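Local structure of CurD (Moorea producens 3L, 5KP7) at residues Glu31-Tyr36 / Leu328-Thr333; Leu163-Asp168 / Ala196-Val201. The protein probably acts as a hydroxymethylglutaryl-CoA synthase-like acyltransferase of the thiolase-like superfamily and binds 4'-phosphopantetheine. The protein carries 3 engineered substitutions. All coordinates share one frame; numbering follows the deposited sequence. Where two conformers were deposited one is given.

Interaction 1. Residues Glu31-Tyr36 / Leu328-Thr333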
ATOM      1  N   GLU A  31     -15.984   8.478  -9.028  1.00 24.03           N
ATOM      2  CA  GLU A  31     -17.366   8.091  -9.356  1.00 24.97           C
ATOM      3  C   GLU A  31     -17.668   6.652  -8.979  1.00 24.88           C
ATOM      4  O   GLU A  31     -18.775   6.332  -8.562  1.00 25.84           O
ATOM      5  CB  GLU A  31     -17.613   8.304 -10.874  1.00 25.54           C
ATOM      6  CG  GLU A  31     -18.947   7.798 -11.379  1.00 26.72           C
ATOM      7  CD  GLU A  31     -19.248   8.082 -12.837  1.00 27.40           C
ATOM      8  OE1 GLU A  31     -18.760   9.096 -13.389  1.00 27.76           O
ATOM      9  OE2 GLU A  31     -20.025   7.283 -13.427  1.00 28.49           O
ATOM     10  N   ALA A  32     -16.679   5.777  -9.120  1.00 24.12           N
ATOM     11  CA  ALA A  32     -16.834   4.366  -8.786  1.00 24.46           C
ATOM     12  C   ALA A  32     -15.496   3.771  -8.408  1.00 23.67           C
ATOM     13  O   ALA A  32     -14.454   4.217  -8.894  1.00 22.77           O
ATOM     14  CB  ALA A  32     -17.449   3.611  -9.959  1.00 25.01           C
ATOM     15  N   LEU A  33     -15.532   2.808  -7.481  1.00 24.19           N
ATOM     16  CA  LEU A  33     -14.314   2.170  -6.992  1.00 23.77           C
ATOM     17  C   LEU A  33     -14.603   0.681  -6.871  1.00 23.74           C
ATOM     18  O   LEU A  33     -15.608   0.281  -6.254  1.00 24.58           O
ATOM     19  CB  LEU A  33     -13.944   2.740  -5.604  1.00 24.87           C
ATOM     20  CG  LEU A  33     -12.645   2.261  -4.914  1.00 25.18           C
ATOM     21  CD1 LEU A  33     -12.228   3.242  -3.843  1.00 26.21           C
ATOM     22  CD2 LEU A  33     -12.769   0.892  -4.283  1.00 25.86           C
ATOM     23  N   SER A  34     -13.693  -0.134  -7.379  0.50 22.91           N
ATOM     24  CA  SER A  34     -13.847  -1.576  -7.304  0.50 23.07           C
ATOM     25  C   SER A  34     -12.494  -2.211  -7.003  0.50 22.52           C
ATOM     26  O   SER A  34     -11.442  -1.640  -7.336  0.50 21.98           O
ATOM     27  CB  SER A  34     -14.484  -2.086  -8.589  0.50 23.52           C
ATOM     28  OG  SER A  34     -14.551  -3.493  -8.594  0.50 23.80           O
ATOM     29  N   VAL A  35     -12.527  -3.356  -6.323  1.00 22.68           N
ATOM     30  CA  VAL A  35     -11.310  -4.001  -5.789  1.00 22.68           C
ATOM     31  C   VAL A  35     -11.235  -5.442  -6.297  1.00 22.47           C
ATOM     32  O   VAL A  35     -12.275  -6.103  -6.393  1.00 23.51           O
ATOM     33  CB  VAL A  35     -11.399  -4.047  -4.245  1.00 24.16           C
ATOM     34  CG1 VAL A  35     -10.301  -4.920  -3.630  1.00 24.84           C
ATOM     35  CG2 VAL A  35     -11.384  -2.641  -3.680  1.00 24.46           C
ATOM     36  N   TYR A  36     -10.029  -5.939  -6.571  1.00 21.10           N
ATOM     37  CA  TYR A  36      -9.789  -7.368  -6.714  1.00 21.51           C
ATOM     38  C   TYR A  36      -8.667  -7.739  -5.767  1.00 21.64           C
ATOM     39  O   TYR A  36      -7.539  -7.282  -5.954  1.00 21.20           O
ATOM     40  CB  TYR A  36      -9.460  -7.753  -8.145  1.00 21.69           C
ATOM     41  CG  TYR A  36      -9.151  -9.227  -8.327  1.00 22.18           C
ATOM     42  CD1 TYR A  36     -10.096 -10.209  -8.021  1.00 23.07           C
ATOM     43  CD2 TYR A  36      -7.920  -9.655  -8.786  1.00 21.91           C
ATOM     44  CE1 TYR A  36      -9.818 -11.559  -8.183  1.00 23.67           C
ATOM     45  CE2 TYR A  36      -7.641 -11.010  -8.954  1.00 22.46           C
ATOM     46  CZ  TYR A  36      -8.596 -11.963  -8.642  1.00 23.35           C
ATOM     47  OH  TYR A  36      -8.374 -13.325  -8.816  1.00 24.45           O
ATOM     48  N   LEU A 328      -7.122   0.810  -1.408  1.00 21.21           N
ATOM     49  CA  LEU A 328      -7.796  -0.230  -0.653  1.00 21.93           C
ATOM     50  C   LEU A 328      -8.130   0.268   0.764  1.00 21.87           C
ATOM     51  O   LEU A 328      -9.194  -0.032   1.305  1.00 22.13           O
ATOM     52  CB  LEU A 328      -6.957  -1.499  -0.574  1.00 22.25           C
ATOM     53  CG  LEU A 328      -7.650  -2.661   0.165  1.00 23.48           C
ATOM     54  CD1 LEU A 328      -9.002  -2.994  -0.437  1.00 24.44           C
ATOM     55  CD2 LEU A 328      -6.727  -3.845   0.244  1.00 23.90           C
ATOM     56  N   SER A 329      -7.179   0.982   1.371  1.00 21.18           N
ATOM     57  CA  SER A 329      -7.422   1.583   2.688  1.00 21.29           C
ATOM     58  C   SER A 329      -8.621   2.539   2.674  1.00 21.51           C
ATOM     59  O   SER A 329      -9.500   2.492   3.546  1.00 21.48           O
ATOM     60  CB  SER A 329      -6.191   2.317   3.182  1.00 21.31           C
ATOM     61  OG  SER A 329      -6.472   2.897   4.437  1.00 21.73           O
ATOM     62  N   LEU A 330      -8.711   3.358   1.631  1.00 21.33           N
ATOM     63  CA  LEU A 330      -9.897   4.207   1.439  1.00 22.07           C
ATOM     64  C   LEU A 330     -11.198   3.398   1.372  1.00 22.30           C
ATOM     65  O   LEU A 330     -12.163   3.706   2.082  1.00 22.76           O
ATOM     66  CB  LEU A 330      -9.746   5.088   0.190  1.00 22.36           C
ATOM     67  CG  LEU A 330     -10.977   5.921  -0.174  1.00 23.20           C
ATOM     68  CD1 LEU A 330     -11.348   6.927   0.910  1.00 23.84           C
ATOM     69  CD2 LEU A 330     -10.733   6.614  -1.521  1.00 23.67           C
ATOM     70  N   ALA A 331     -11.208   2.348   0.557  1.00 22.01           N
ATOM     71  CA  ALA A 331     -12.383   1.503   0.441  1.00 22.42           C
ATOM     72  C   ALA A 331     -12.721   0.864   1.814  1.00 22.74           C
ATOM     73  O   ALA A 331     -13.890   0.760   2.198  1.00 23.14           O
ATOM     74  CB  ALA A 331     -12.151   0.411  -0.568  1.00 22.17           C
ATOM     75  N   SER A 332     -11.672   0.452   2.535  1.00 22.34           N
ATOM     76  CA  SER A 332     -11.844  -0.128   3.874  1.00 22.70           C
ATOM     77  C   SER A 332     -12.401   0.870   4.887  1.00 23.37           C
ATOM     78  O   SER A 332     -13.277   0.528   5.692  1.00 23.79           O
ATOM     79  CB  SER A 332     -10.524  -0.710   4.345  1.00 22.35           C
ATOM     80  OG  SER A 332     -10.708  -1.523   5.500  1.00 22.30           O
ATOM     81  N   THR A 333     -11.888   2.091   4.859  1.00 23.21           N
ATOM     82  CA  THR A 333     -12.414   3.160   5.700  1.00 24.16           C
ATOM     83  C   THR A 333     -13.925   3.381   5.451  1.00 24.96           C
ATOM     84  O   THR A 333     -14.715   3.491   6.386  1.00 25.47           O
ATOM     85  CB  THR A 333     -11.644   4.449   5.438  1.00 24.06           C
ATOM     86  OG1 THR A 333     -10.298   4.320   5.932  1.00 23.94           O
ATOM     87  CG2 THR A 333     -12.298   5.627   6.123  1.00 24.62           C
TER

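Interaction 2. Residues Leu163-Asp168 / Ala196-Val201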
ATOM      1  N   LEU A 163     -10.160   6.245 -16.287  1.00 21.76           N
ATOM      2  CA  LEU A 163     -10.103   5.026 -15.504  1.00 21.59           C
ATOM      3  C   LEU A 163      -8.668   4.846 -15.020  1.00 20.65           C
ATOM      4  O   LEU A 163      -7.752   4.750 -15.838  1.00 19.88           O
ATOM      5  CB  LEU A 163     -10.530   3.826 -16.354  1.00 21.91           C
ATOM      6  CG  LEU A 163     -10.558   2.446 -15.719  1.00 22.23           C
ATOM      7  CD1 LEU A 163     -11.593   2.377 -14.620  1.00 22.99           C
ATOM      8  CD2 LEU A 163     -10.809   1.377 -16.789  1.00 22.66           C
ATOM      9  N   VAL A 164      -8.494   4.827 -13.706  1.00 20.14           N
ATOM     10  CA  VAL A 164      -7.171   4.694 -13.093  1.00 20.12           C
ATOM     11  C   VAL A 164      -7.156   3.367 -12.358  1.00 19.90           C
ATOM     12  O   VAL A 164      -8.011   3.135 -11.490  1.00 20.38           O
ATOM     13  CB  VAL A 164      -6.891   5.842 -12.100  1.00 20.35           C
ATOM     14  CG1 VAL A 164      -5.543   5.626 -11.418  1.00 20.20           C
ATOM     15  CG2 VAL A 164      -6.939   7.203 -12.799  1.00 21.23           C
ATOM     16  N   ILE A 165      -6.222   2.482 -12.713  1.00 19.24           N
ATOM     17  CA  ILE A 165      -6.152   1.181 -12.056  1.00 19.16           C
ATOM     18  C   ILE A 165      -4.767   0.986 -11.511  1.00 18.80           C
ATOM     19  O   ILE A 165      -3.777   0.976 -12.256  1.00 18.27           O
ATOM     20  CB  ILE A 165      -6.501  -0.016 -12.973  1.00 19.66           C
ATOM     21  CG1 ILE A 165      -7.802   0.234 -13.738  1.00 20.24           C
ATOM     22  CG2 ILE A 165      -6.590  -1.301 -12.152  1.00 19.87           C
ATOM     23  CD1 ILE A 165      -8.067  -0.800 -14.816  1.00 21.04           C
ATOM     24  N   ALA A 166      -4.691   0.845 -10.191  1.00 18.60           N
ATOM     25  CA  ALA A 166      -3.455   0.511  -9.504  1.00 18.49           C
ATOM     26  C   ALA A 166      -3.445  -1.011  -9.336  1.00 18.56           C
ATOM     27  O   ALA A 166      -4.392  -1.591  -8.796  1.00 18.37           O
ATOM     28  CB  ALA A 166      -3.347   1.208  -8.149  1.00 18.71           C
ATOM     29  N   THR A 167      -2.424  -1.651  -9.878  1.00 18.72           N
ATOM     30  CA  THR A 167      -2.320  -3.114  -9.890  1.00 18.87           C
ATOM     31  C   THR A 167      -0.905  -3.556  -9.624  1.00 19.10           C
ATOM     32  O   THR A 167       0.035  -3.015 -10.220  1.00 18.82           O
ATOM     33  CB  THR A 167      -2.841  -3.712 -11.232  1.00 19.37           C
ATOM     34  OG1 THR A 167      -2.745  -5.118 -11.170  1.00 19.33           O
ATOM     35  CG2 THR A 167      -2.072  -3.173 -12.427  1.00 19.20           C
ATOM     36  N   ASP A 168      -0.725  -4.501  -8.707  1.00 19.41           N
ATOM     37  CA  ASP A 168       0.615  -5.009  -8.372  1.00 20.12           C
ATOM     38  C   ASP A 168       0.522  -6.445  -7.837  1.00 21.26           C
ATOM     39  O   ASP A 168      -0.465  -6.804  -7.181  1.00 21.20           O
ATOM     40  CB  ASP A 168       1.338  -4.094  -7.368  1.00 20.21           C
ATOM     41  CG  ASP A 168       2.051  -2.905  -8.037  1.00 20.36           C
ATOM     42  OD1 ASP A 168       2.916  -3.117  -8.899  1.00 19.82           O
ATOM     43  OD2 ASP A 168       1.743  -1.754  -7.674  1.00 21.40           O
ATOM     44  N   ALA A 196      -5.488  -5.286  -6.859  1.00 19.29           N
ATOM     45  CA  ALA A 196      -5.721  -4.142  -7.727  1.00 18.95           C
ATOM     46  C   ALA A 196      -6.960  -3.390  -7.304  1.00 19.11           C
ATOM     47  O   ALA A 196      -7.925  -3.969  -6.784  1.00 19.50           O
ATOM     48  CB  ALA A 196      -5.860  -4.598  -9.166  1.00 19.07           C
ATOM     49  N   VAL A 197      -6.912  -2.085  -7.471  1.00 18.80           N
ATOM     50  CA  VAL A 197      -8.037  -1.213  -7.203  1.00 19.42           C
ATOM     51  C   VAL A 197      -8.251  -0.315  -8.401  1.00 19.52           C
ATOM     52  O   VAL A 197      -7.322   0.377  -8.857  1.00 19.48           O
ATOM     53  CB  VAL A 197      -7.897  -0.378  -5.885  1.00 19.84           C
ATOM     54  CG1 VAL A 197      -9.155   0.465  -5.666  1.00 20.61           C
ATOM     55  CG2 VAL A 197      -7.640  -1.276  -4.690  1.00 20.29           C
ATOM     56  N   ALA A 198      -9.487  -0.316  -8.903  1.00 19.78           N
ATOM     57  CA  ALA A 198      -9.877   0.508 -10.051  1.00 20.05           C
ATOM     58  C   ALA A 198     -10.731   1.669  -9.632  1.00 20.60           C
ATOM     59  O   ALA A 198     -11.675   1.496  -8.834  1.00 20.84           O
ATOM     60  CB  ALA A 198     -10.639  -0.331 -11.058  1.00 20.43           C
ATOM     61  N   LEU A 199     -10.396   2.847 -10.160  1.00 20.65           N
ATOM     62  CA  LEU A 199     -11.133   4.089  -9.901  1.00 21.51           C
ATOM     63  C   LEU A 199     -11.656   4.671 -11.196  1.00 21.69           C
ATOM     64  O   LEU A 199     -10.881   4.855 -12.159  1.00 21.77           O
ATOM     65  CB  LEU A 199     -10.239   5.160  -9.262  1.00 21.95           C
ATOM     66  CG  LEU A 199      -9.438   4.781  -8.023  1.00 22.19           C
ATOM     67  CD1 LEU A 199      -8.639   5.971  -7.508  1.00 22.59           C
ATOM     68  CD2 LEU A 199     -10.325   4.223  -6.954  1.00 22.80           C
ATOM     69  N   LEU A 200     -12.947   4.991 -11.241  1.00 21.74           N
ATOM     70  CA  LEU A 200     -13.494   5.788 -12.322  1.00 22.28           C
ATOM     71  C   LEU A 200     -13.545   7.205 -11.827  1.00 22.52           C
ATOM     72  O   LEU A 200     -14.120   7.453 -10.787  1.00 22.98           O
ATOM     73  CB  LEU A 200     -14.880   5.276 -12.708  1.00 22.87           C
ATOM     74  CG  LEU A 200     -15.603   5.920 -13.899  1.00 23.48           C
ATOM     75  CD1 LEU A 200     -14.813   5.683 -15.169  1.00 23.29           C
ATOM     76  CD2 LEU A 200     -17.035   5.456 -14.022  1.00 24.28           C
ATOM     77  N   VAL A 201     -12.920   8.128 -12.559  1.00 22.41           N
ATOM     78  CA  VAL A 201     -12.805   9.509 -12.147  1.00 22.95           C
ATOM     79  C   VAL A 201     -13.602  10.406 -13.114  1.00 23.76           C
ATOM     80  O   VAL A 201     -13.484  10.272 -14.337  1.00 23.60           O
ATOM     81  CB  VAL A 201     -11.319   9.945 -12.100  1.00 22.70           C
ATOM     82  CG1 VAL A 201     -11.177  11.423 -11.758  1.00 23.30           C
ATOM     83  CG2 VAL A 201     -10.569   9.043 -11.119  1.00 22.48           C
TER

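Interaction 1. Residues Glu31-Tyr36 / Leu328-Thr333
V35 turns CG1 anti to its backbone N (chi1 170°) and L328 does the same with CG (chi1 -177°), and with these torsions the valine fork and the leucine branch CD1 meet between a central strand and a helix of the thiolase-like fold. The two side chains cross at about a right angle. L328 CD1 touches both prongs of the valine, lying 3.9 Å from V35 CG1 and 4.0 Å from V35 CG2, so one methyl sits at the fork. Two residues earlier on the strand, L33 points to the same face, while S34 between them points to the other, where its OG is hydrogen-bonded to the carbonyl of A82 in helix 75-89. The CD2 methyl of L33 reaches 3.8 Å from A331 CB. The axes of strand 32-36 and helix 328-333 are 9.5 Å apart and run at 108°, so the helix passes steeply across the strand and meets it through only a few side chains. No hydrogen bond spans the two segments; the contact is apolar and buried. Serine hydroxyls of the helix find partners away from the strand: S332 OG is hydrogen-bonded to P310 O, and S329 OG to S272 OG. The contact thus seats helix 325-336 on the central sheet, and the loop leading into this helix carries N320, which lines the phosphopantetheine pocket. A331 faces the strand with its single methyl, CB also approaching V35 CG2 at 4.4 Å.

Interaction 2. Residues Leu163-Asp168 / Ala196-Val201
Four backbone hydrogen bonds join V164 to L199 and A166 to V197 across neighbouring antiparallel strands of the mixed central sheet of the thiolase-like fold. The V164-L199 pair is the straighter one: V164 N reaches L199 O at 2.8 Å with an N-H...O angle of 172°, lying in the carbonyl plane, and L199 N returns to V164 O at 2.7 Å. In the A166-V197 pair the bonds bend more. A166 N approaches V197 O at 3.0 Å, tilted 23° from the plane of that carbonyl. The non-hydrogen-bonded pair I165-A198 between them adds CA-H...O contacts, such as I165 CA to V197 O at 3.5 Å, so that the V197 carbonyl receives both an N-H and a C-H.

Side chains alternate between two faces. On one, I165 CG1, set beside its backbone N by a chi1 of -49°, packs against A198 CB at 3.9 Å; helix 75-89 covers this face, with A79 and A83 on I165, and T167 OG1 hydrogen-bonds to the carbonyl of P75. On the other face, V164, L199 and V201 meet helix 140-154 through A148 and L145. These two strands therefore lie between helix 75-89 and helix 140-154, as in the layered thiolase fold. At the far end of the pairing, T167 OG1 lies 3.7 Å from A196 CB.

Both interactions lie in the buried core and share one sheet, in which strand 29-36 borders strand 195-202; the worked example is how a sheet is held within its plane and across its faces. Interaction 2 works in the plane, by backbone hydrogen bonds between strands close in sequence. Interaction 1 works across a face, by methyl packing alone, between segments nearly 300 residues apart. They meet directly: A198 N is probably hydrogen-bonded to S34 O, and L33 CG packs on L199 CD2 at 3.7 Å. L33 thus touches helix 325-336 in one interaction and a strand of the other.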